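PDB 1WU4: reducing end xylose-releasing exo-oligoxylanase from Bacillus halodurans, which hydrolyses xylooligosaccharides of three or more units, releasing xylose from the reducing end of their beta anomers with inversion of configuration. Local coordinates for residues G104-Y109 with W123-D128; G108-S113 with R159-T164. The protein carries 1 engineered substitution. All blocks are in the same frame, centred on the assembly; numbering follows the deposited sequence.

Contact 1 of 2, residues G104-Y109 with W123-D128; sequences GVHAGY and WGPAPD
His106 leans its imidazole ring against Pro125 and reaches the main chain of Trp123 with one nitrogen. From its CB, 3.4 Å from Trp123 O, the side chain turns so that CG stands anti to its own carbonyl carbon (chi1 -64°), which carries the ring across to the 123-128 segment. CG lies 3.5 Å from Pro125 CD. Next to it, ND1 donates to Trp123 O at 3.0 Å, a weak bond because it is bent to 131°, although the acceptor sits at the ring edge, near its plane. CD2, on the other side of CG, lies 3.7 Å from Pro125 CD, and at the far end of the ring CE1 and NE2 also border that carbon. Pro125 CD is thus centred over one face, a CH-pi contact 14° off the ring normal, while Val105 CG1 covers the opposite face; the imidazole is held between two aliphatic groups. Proline suits its place because its rigid, puckered ring puts CD, a carbon beside the backbone nitrogen and so slightly polarised, over the imidazole; its CB also packs 3.7 Å from Tyr109 CB. At the outer end the Trp123 indole extends alongside Gly104, with CZ3 3.8 Å from Gly104 N; a glycine is needed there, since a CB would collide with the indole and with the preceding carbonyl. Two overlapping beta turns, Gly104 to Ala107 (type I) and His106 to Tyr109 (type II), fold the first segment into this shape. The result is a loop-on-loop contact of the family 8 (alpha/alpha)6 barrel, just ahead of helix 127-144, whose N-cap position is Ala126.

Contact 2 of 2, residues G108-S113 with R159-T164; sequences GYFAWS and RKLLHT
Leu161 and Thr164, one helical turn apart, present their side chains to Gly108, Tyr109 and Phe110. The van der Waals contacts have two centres. In the first, Leu161 has CG anti to its backbone N (chi1 -179°), which extends the branched end toward the loop. CD1 meets Phe110 CE2 at 3.8 Å, coming in at the ring edge near its plane, with CD2 almost as close to the same carbon. CD1 also rests 3.7 Å from Gly108 O. A leucine suits this place because its forked tip can straddle a single ring carbon. In the second, the Thr164 methyl CG2 touches the Tyr109 ring obliquely, 3.6 Å from CE1. Gly108 combines a positive phi (104°) with close packing: a CB would be tight against Thr164 CG2 and jammed against the preceding carbonyl.

Polar contacts are carried by water. One molecule donates to Gly108 O at 2.7 Å and lies 2.8 Å from Thr164 OG1, bridging loop carbonyl and helix hydroxyl. Threonine serves both purposes, its methyl facing the phenol ring and its hydroxyl meeting the water. Tyr109 OH passes 3.4 Å from Thr164 O, but its hydrogen bond is made with His175 O.

The loop carrying Gly108 to Phe110 runs from helix 85-99 to strand 113-114 and meets one side of helix 154-167. Helix 127-144 borders both partners: its Glu130 touches Tyr109 and Leu161 and accepts a hydrogen bond from Phe110 N. The Phe110 ring meets that of Phe133 in the same helix and also reaches Thr95 and Met96 of helix 85-99 and Thr69 of helix 69-81, placing it among four helices.

How the contacts relate
The two contacts share Gly108 and Tyr109, and their centres lie about 7 Å apart on the same side of the chain's centre. Both start from the loop between helix 85-99 and strand 113-114. Along the chain, contact 1 is completed first, by the segment leading into helix 127-144, and contact 2 by the next helix, 154-167. They also touch directly: Gly124 O and Trp112 N, 2.9 Å apart, probably form a hydrogen bond, while Pro125 CB packs on Phe110 O. One loop is thereby joined to two consecutive parts of the (alpha/alpha)6 barrel, with the side chains of Pro125 and Phe110 about 11 and 10 Å from that of Glu70, the probable proton donor.

Contact 1 of 2, residues G104-Y109 with W123-D128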
ATOM      1  N   GLY A 104     -20.386  16.432   6.616  1.00 13.69           N
ATOM      2  CA  GLY A 104     -19.235  16.763   7.434  1.00 13.74           C
ATOM      3  C   GLY A 104     -18.093  17.385   6.659  1.00 11.56           C
ATOM      4  O   GLY A 104     -18.137  17.483   5.431  1.00 12.27           O
ATOM      5  N   VAL A 105     -17.057  17.788   7.385  1.00 10.47           N
ATOM      6  CA  VAL A 105     -15.899  18.430   6.779  1.00 10.46           C
ATOM      7  C   VAL A 105     -15.141  17.512   5.821  1.00 13.06           C
ATOM      8  O   VAL A 105     -14.424  17.988   4.942  1.00 12.88           O
ATOM      9  CB  VAL A 105     -14.934  18.960   7.873  1.00 12.04           C
ATOM     10  CG1 VAL A 105     -14.123  17.823   8.466  1.00 14.52           C
ATOM     11  CG2 VAL A 105     -14.033  20.040   7.293  1.00 14.86           C
ATOM     12  N   HIS A 106     -15.309  16.202   5.978  1.00 10.05           N
ATOM     13  CA  HIS A 106     -14.626  15.249   5.111  1.00 11.13           C
ATOM     14  C   HIS A 106     -15.539  14.618   4.062  1.00  8.87           C
ATOM     15  O   HIS A 106     -15.262  13.533   3.549  1.00  9.87           O
ATOM     16  CB  HIS A 106     -13.940  14.167   5.954  1.00 10.03           C
ATOM     17  CG  HIS A 106     -12.851  14.701   6.835  1.00 10.23           C
ATOM     18  ND1 HIS A 106     -12.879  14.587   8.208  1.00 14.12           N
ATOM     19  CD2 HIS A 106     -11.719  15.382   6.536  1.00 11.57           C
ATOM     20  CE1 HIS A 106     -11.812  15.177   8.718  1.00 15.24           C
ATOM     21  NE2 HIS A 106     -11.093  15.667   7.725  1.00 13.82           N
ATOM     22  N   ALA A 107     -16.630  15.306   3.739  1.00 10.47           N
ATOM     23  CA  ALA A 107     -17.550  14.816   2.720  1.00 11.34           C
ATOM     24  C   ALA A 107     -16.724  14.647   1.445  1.00 11.12           C
ATOM     25  O   ALA A 107     -15.928  15.519   1.096  1.00 12.07           O
ATOM     26  CB  ALA A 107     -18.673  15.826   2.495  1.00 12.22           C
ATOM     27  N   GLY A 108     -16.901  13.524   0.759  1.00 10.94           N
ATOM     28  CA  GLY A 108     -16.139  13.279  -0.454  1.00 10.89           C
ATOM     29  C   GLY A 108     -15.026  12.273  -0.218  1.00 11.52           C
ATOM     30  O   GLY A 108     -14.435  11.753  -1.165  1.00 10.90           O
ATOM     31  N   TYR A 109     -14.732  12.014   1.053  1.00  9.31           N
ATOM     32  CA  TYR A 109     -13.707  11.049   1.435  1.00  9.90           C
ATOM     33  C   TYR A 109     -14.392   9.841   2.070  1.00  8.72           C
ATOM     34  O   TYR A 109     -15.617   9.820   2.223  1.00  9.72           O
ATOM     35  CB  TYR A 109     -12.717  11.666   2.426  1.00 10.22           C
ATOM     36  CG  TYR A 109     -11.873  12.795   1.865  1.00  9.85           C
ATOM     37  CD1 TYR A 109     -11.222  12.670   0.636  1.00  9.45           C
ATOM     38  CD2 TYR A 109     -11.671  13.963   2.598  1.00  8.64           C
ATOM     39  CE1 TYR A 109     -10.383  13.679   0.157  1.00  8.99           C
ATOM     40  CE2 TYR A 109     -10.835  14.977   2.130  1.00  8.97           C
ATOM     41  CZ  TYR A 109     -10.195  14.826   0.913  1.00  8.84           C
ATOM     42  OH  TYR A 109      -9.344  15.814   0.470  1.00 10.46           O
ATOM     43  N   TRP A 123     -15.440   9.935  11.258  1.00 12.63           N
ATOM     44  CA  TRP A 123     -15.762  10.626  10.016  1.00 10.16           C
ATOM     45  C   TRP A 123     -14.470  11.183   9.427  1.00 11.18           C
ATOM     46  O   TRP A 123     -14.486  12.059   8.569  1.00 12.15           O
ATOM     47  CB  TRP A 123     -16.776  11.747  10.258  1.00 11.21           C
ATOM     48  CG  TRP A 123     -18.208  11.279  10.221  1.00 14.33           C
ATOM     49  CD1 TRP A 123     -18.671  10.022  10.493  1.00 14.03           C
ATOM     50  CD2 TRP A 123     -19.363  12.078   9.942  1.00 11.94           C
ATOM     51  NE1 TRP A 123     -20.044   9.990  10.402  1.00 15.97           N
ATOM     52  CE2 TRP A 123     -20.494  11.240  10.065  1.00 12.62           C
ATOM     53  CE3 TRP A 123     -19.554  13.426   9.602  1.00 13.23           C
ATOM     54  CZ2 TRP A 123     -21.799  11.703   9.861  1.00 14.31           C
ATOM     55  CZ3 TRP A 123     -20.851  13.887   9.400  1.00 13.85           C
ATOM     56  CH2 TRP A 123     -21.957  13.026   9.532  1.00 13.56           C
ATOM     57  N   GLY A 124     -13.350  10.659   9.908  1.00 11.79           N
ATOM     58  CA  GLY A 124     -12.056  11.081   9.402  1.00 11.09           C
ATOM     59  C   GLY A 124     -11.539  10.020   8.445  1.00 10.82           C
ATOM     60  O   GLY A 124     -11.740   8.829   8.678  1.00 11.84           O
ATOM     61  N   PRO A 125     -10.874  10.420   7.352  1.00  9.91           N
ATOM     62  CA  PRO A 125     -10.333   9.483   6.361  1.00  9.39           C
ATOM     63  C   PRO A 125      -8.855   9.157   6.563  1.00  9.87           C
ATOM     64  O   PRO A 125      -8.175   9.772   7.381  1.00 12.95           O
ATOM     65  CB  PRO A 125     -10.560  10.223   5.055  1.00  9.93           C
ATOM     66  CG  PRO A 125     -10.217  11.634   5.453  1.00 11.70           C
ATOM     67  CD  PRO A 125     -10.891  11.794   6.815  1.00 11.64           C
ATOM     68  N   ALA A 126      -8.376   8.176   5.807  1.00 11.02           N
ATOM     69  CA  ALA A 126      -6.976   7.762   5.844  1.00 11.43           C
ATOM     70  C   ALA A 126      -6.502   7.832   4.393  1.00 11.15           C
ATOM     71  O   ALA A 126      -6.846   6.978   3.580  1.00 11.88           O
ATOM     72  CB  ALA A 126      -6.857   6.339   6.375  1.00 11.72           C
ATOM     73  N   PRO A 127      -5.705   8.858   4.049  1.00 10.12           N
ATOM     74  CA  PRO A 127      -5.187   9.058   2.691  1.00  8.94           C
ATOM     75  C   PRO A 127      -4.616   7.851   1.953  1.00  7.62           C
ATOM     76  O   PRO A 127      -4.747   7.762   0.732  1.00  8.86           O
ATOM     77  CB  PRO A 127      -4.160  10.169   2.878  1.00 11.00           C
ATOM     78  CG  PRO A 127      -4.784  11.000   3.950  1.00 12.49           C
ATOM     79  CD  PRO A 127      -5.274   9.954   4.937  1.00 10.92           C
ATOM     80  N   ASP A 128      -3.976   6.926   2.664  1.00  8.73           N
ATOM     81  CA  ASP A 128      -3.429   5.764   1.970  1.00  9.94           C
ATOM     82  C   ASP A 128      -4.543   4.882   1.409  1.00  9.51           C
ATOM     83  O   ASP A 128      -4.334   4.132   0.456  1.00 10.19           O
ATOM     84  CB  ASP A 128      -2.452   4.979   2.871  1.00  9.36           C
ATOM     85  CG  ASP A 128      -3.090   4.425   4.134  1.00 11.07           C
ATOM     86  OD1 ASP A 128      -3.969   5.085   4.720  1.00 12.78           O
ATOM     87  OD2 ASP A 128      -2.676   3.321   4.555  1.00 12.42           O
TER

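Contact 2 of 2, residues G108-S113 with R159-T164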
ATOM      1  N   GLY A 108     -16.901  13.524   0.759  1.00 10.94           N
ATOM      2  CA  GLY A 108     -16.139  13.279  -0.454  1.00 10.89           C
ATOM      3  C   GLY A 108     -15.026  12.273  -0.218  1.00 11.52           C
ATOM      4  O   GLY A 108     -14.435  11.753  -1.165  1.00 10.90           O
ATOM      5  N   TYR A 109     -14.732  12.014   1.053  1.00  9.31           N
ATOM      6  CA  TYR A 109     -13.707  11.049   1.435  1.00  9.90           C
ATOM      7  C   TYR A 109     -14.392   9.841   2.070  1.00  8.72           C
ATOM      8  O   TYR A 109     -15.617   9.820   2.223  1.00  9.72           O
ATOM      9  CB  TYR A 109     -12.717  11.666   2.426  1.00 10.22           C
ATOM     10  CG  TYR A 109     -11.873  12.795   1.865  1.00  9.85           C
ATOM     11  CD1 TYR A 109     -11.222  12.670   0.636  1.00  9.45           C
ATOM     12  CD2 TYR A 109     -11.671  13.963   2.598  1.00  8.64           C
ATOM     13  CE1 TYR A 109     -10.383  13.679   0.157  1.00  8.99           C
ATOM     14  CE2 TYR A 109     -10.835  14.977   2.130  1.00  8.97           C
ATOM     15  CZ  TYR A 109     -10.195  14.826   0.913  1.00  8.84           C
ATOM     16  OH  TYR A 109      -9.344  15.814   0.470  1.00 10.46           O
ATOM     17  N   PHE A 110     -13.603   8.842   2.452  1.00  9.40           N
ATOM     18  CA  PHE A 110     -14.141   7.619   3.045  1.00  8.81           C
ATOM     19  C   PHE A 110     -13.771   7.468   4.519  1.00  9.25           C
ATOM     20  O   PHE A 110     -12.604   7.588   4.888  1.00  9.86           O
ATOM     21  CB  PHE A 110     -13.626   6.412   2.256  1.00 10.55           C
ATOM     22  CG  PHE A 110     -14.054   6.405   0.813  1.00 10.86           C
ATOM     23  CD1 PHE A 110     -15.178   5.688   0.412  1.00 11.82           C
ATOM     24  CD2 PHE A 110     -13.358   7.146  -0.138  1.00 14.02           C
ATOM     25  CE1 PHE A 110     -15.605   5.710  -0.915  1.00 11.80           C
ATOM     26  CE2 PHE A 110     -13.779   7.175  -1.467  1.00 12.21           C
ATOM     27  CZ  PHE A 110     -14.904   6.455  -1.855  1.00 14.23           C
ATOM     28  N   ALA A 111     -14.772   7.207   5.360  1.00  9.95           N
ATOM     29  CA  ALA A 111     -14.539   7.024   6.792  1.00 10.33           C
ATOM     30  C   ALA A 111     -13.503   5.912   6.925  1.00  9.76           C
ATOM     31  O   ALA A 111     -13.694   4.817   6.398  1.00 10.46           O
ATOM     32  CB  ALA A 111     -15.837   6.637   7.489  1.00 10.83           C
ATOM     33  N   TRP A 112     -12.416   6.181   7.642  1.00 11.47           N
ATOM     34  CA  TRP A 112     -11.336   5.206   7.744  1.00  9.65           C
ATOM     35  C   TRP A 112     -11.635   3.890   8.446  1.00 10.99           C
ATOM     36  O   TRP A 112     -11.051   2.856   8.102  1.00 10.17           O
ATOM     37  CB  TRP A 112     -10.092   5.847   8.380  1.00 10.75           C
ATOM     38  CG  TRP A 112     -10.078   5.862   9.878  1.00 12.97           C
ATOM     39  CD1 TRP A 112     -10.673   6.774  10.701  1.00 11.23           C
ATOM     40  CD2 TRP A 112      -9.428   4.914  10.731  1.00 12.01           C
ATOM     41  NE1 TRP A 112     -10.429   6.454  12.018  1.00 14.44           N
ATOM     42  CE2 TRP A 112      -9.667   5.315  12.063  1.00 13.82           C
ATOM     43  CE3 TRP A 112      -8.664   3.763  10.495  1.00 14.62           C
ATOM     44  CZ2 TRP A 112      -9.168   4.603  13.160  1.00 14.48           C
ATOM     45  CZ3 TRP A 112      -8.168   3.054  11.587  1.00 17.04           C
ATOM     46  CH2 TRP A 112      -8.423   3.480  12.903  1.00 16.92           C
ATOM     47  N   SER A 113     -12.540   3.923   9.419  1.00 12.03           N
ATOM     48  CA  SER A 113     -12.888   2.727  10.176  1.00  9.47           C
ATOM     49  C   SER A 113     -14.387   2.581  10.386  1.00 11.17           C
ATOM     50  O   SER A 113     -15.051   3.515  10.832  1.00 12.81           O
ATOM     51  CB  SER A 113     -12.192   2.753  11.540  1.00 14.67           C
ATOM     52  OG  SER A 113     -12.646   1.696  12.368  1.00 13.58           O
ATOM     53  N   ARG A 159     -11.369   9.429 -11.006  1.00 10.43           N
ATOM     54  CA  ARG A 159     -11.059  10.824 -11.312  1.00  9.88           C
ATOM     55  C   ARG A 159     -11.752  11.779 -10.353  1.00 10.33           C
ATOM     56  O   ARG A 159     -11.186  12.795  -9.954  1.00 11.17           O
ATOM     57  CB  ARG A 159     -11.444  11.157 -12.757  1.00 11.40           C
ATOM     58  CG  ARG A 159     -10.597  10.432 -13.799  1.00 11.45           C
ATOM     59  CD  ARG A 159     -10.780  11.028 -15.191  1.00 14.79           C
ATOM     60  NE  ARG A 159     -12.146  10.889 -15.685  1.00 16.01           N
ATOM     61  CZ  ARG A 159     -12.614   9.811 -16.308  1.00 19.58           C
ATOM     62  NH1 ARG A 159     -11.825   8.768 -16.523  1.00 22.00           N
ATOM     63  NH2 ARG A 159     -13.878   9.775 -16.711  1.00 23.45           N
ATOM     64  N   LYS A 160     -12.980  11.443  -9.976  1.00 11.02           N
ATOM     65  CA  LYS A 160     -13.748  12.266  -9.051  1.00 12.20           C
ATOM     66  C   LYS A 160     -13.046  12.304  -7.694  1.00 10.09           C
ATOM     67  O   LYS A 160     -12.868  13.366  -7.093  1.00 11.83           O
ATOM     68  CB  LYS A 160     -15.149  11.673  -8.884  1.00 14.08           C
ATOM     69  CG  LYS A 160     -16.093  12.493  -8.028  1.00 21.73           C
ATOM     70  CD  LYS A 160     -17.223  11.631  -7.466  1.00 28.20           C
ATOM     71  CE  LYS A 160     -17.872  10.748  -8.528  1.00 27.78           C
ATOM     72  NZ  LYS A 160     -18.426  11.525  -9.671  1.00 33.58           N
ATOM     73  N   LEU A 161     -12.647  11.130  -7.214  1.00  9.60           N
ATOM     74  CA  LEU A 161     -11.977  11.036  -5.925  1.00  9.31           C
ATOM     75  C   LEU A 161     -10.662  11.810  -5.919  1.00  8.44           C
ATOM     76  O   LEU A 161     -10.388  12.570  -4.990  1.00  9.33           O
ATOM     77  CB  LEU A 161     -11.724   9.570  -5.571  1.00 11.71           C
ATOM     78  CG  LEU A 161     -11.050   9.306  -4.220  1.00 11.28           C
ATOM     79  CD1 LEU A 161     -11.853   9.953  -3.093  1.00 14.22           C
ATOM     80  CD2 LEU A 161     -10.934   7.801  -4.007  1.00 11.92           C
ATOM     81  N   LEU A 162      -9.852  11.627  -6.955  1.00  8.94           N
ATOM     82  CA  LEU A 162      -8.582  12.335  -7.007  1.00  7.75           C
ATOM     83  C   LEU A 162      -8.785  13.842  -7.138  1.00  9.71           C
ATOM     84  O   LEU A 162      -7.944  14.627  -6.701  1.00  9.98           O
ATOM     85  CB  LEU A 162      -7.715  11.795  -8.144  1.00  9.27           C
ATOM     86  CG  LEU A 162      -7.196  10.371  -7.912  1.00  8.65           C
ATOM     87  CD1 LEU A 162      -6.301   9.964  -9.067  1.00 12.04           C
ATOM     88  CD2 LEU A 162      -6.438  10.303  -6.590  1.00  9.90           C
ATOM     89  N   HIS A 163      -9.902  14.251  -7.731  1.00 10.14           N
ATOM     90  CA  HIS A 163     -10.187  15.676  -7.844  1.00  9.26           C
ATOM     91  C   HIS A 163     -10.341  16.229  -6.426  1.00 12.25           C
ATOM     92  O   HIS A 163      -9.785  17.270  -6.082  1.00 11.68           O
ATOM     93  CB  HIS A 163     -11.486  15.916  -8.616  1.00 10.39           C
ATOM     94  CG  HIS A 163     -12.012  17.310  -8.471  1.00 12.58           C
ATOM     95  ND1 HIS A 163     -11.426  18.395  -9.086  1.00 13.47           N
ATOM     96  CD2 HIS A 163     -13.028  17.805  -7.724  1.00 15.44           C
ATOM     97  CE1 HIS A 163     -12.054  19.498  -8.721  1.00 11.59           C
ATOM     98  NE2 HIS A 163     -13.030  19.169  -7.894  1.00 16.76           N
ATOM     99  N   THR A 164     -11.111  15.522  -5.605  1.00 11.54           N
ATOM    100  CA  THR A 164     -11.333  15.936  -4.226  1.00 11.34           C
ATOM    101  C   THR A 164     -10.012  15.978  -3.458  1.00  9.15           C
ATOM    102  O   THR A 164      -9.729  16.938  -2.743  1.00 10.59           O
ATOM    103  CB  THR A 164     -12.297  14.967  -3.513  1.00 11.93           C
ATOM    104  OG1 THR A 164     -13.512  14.870  -4.269  1.00 12.39           O
ATOM    105  CG2 THR A 164     -12.615  15.460  -2.109  1.00 12.08           C
TER
HETATM  106  O   HOH W   1     -14.694  12.428  -3.790  1.00 13.38           O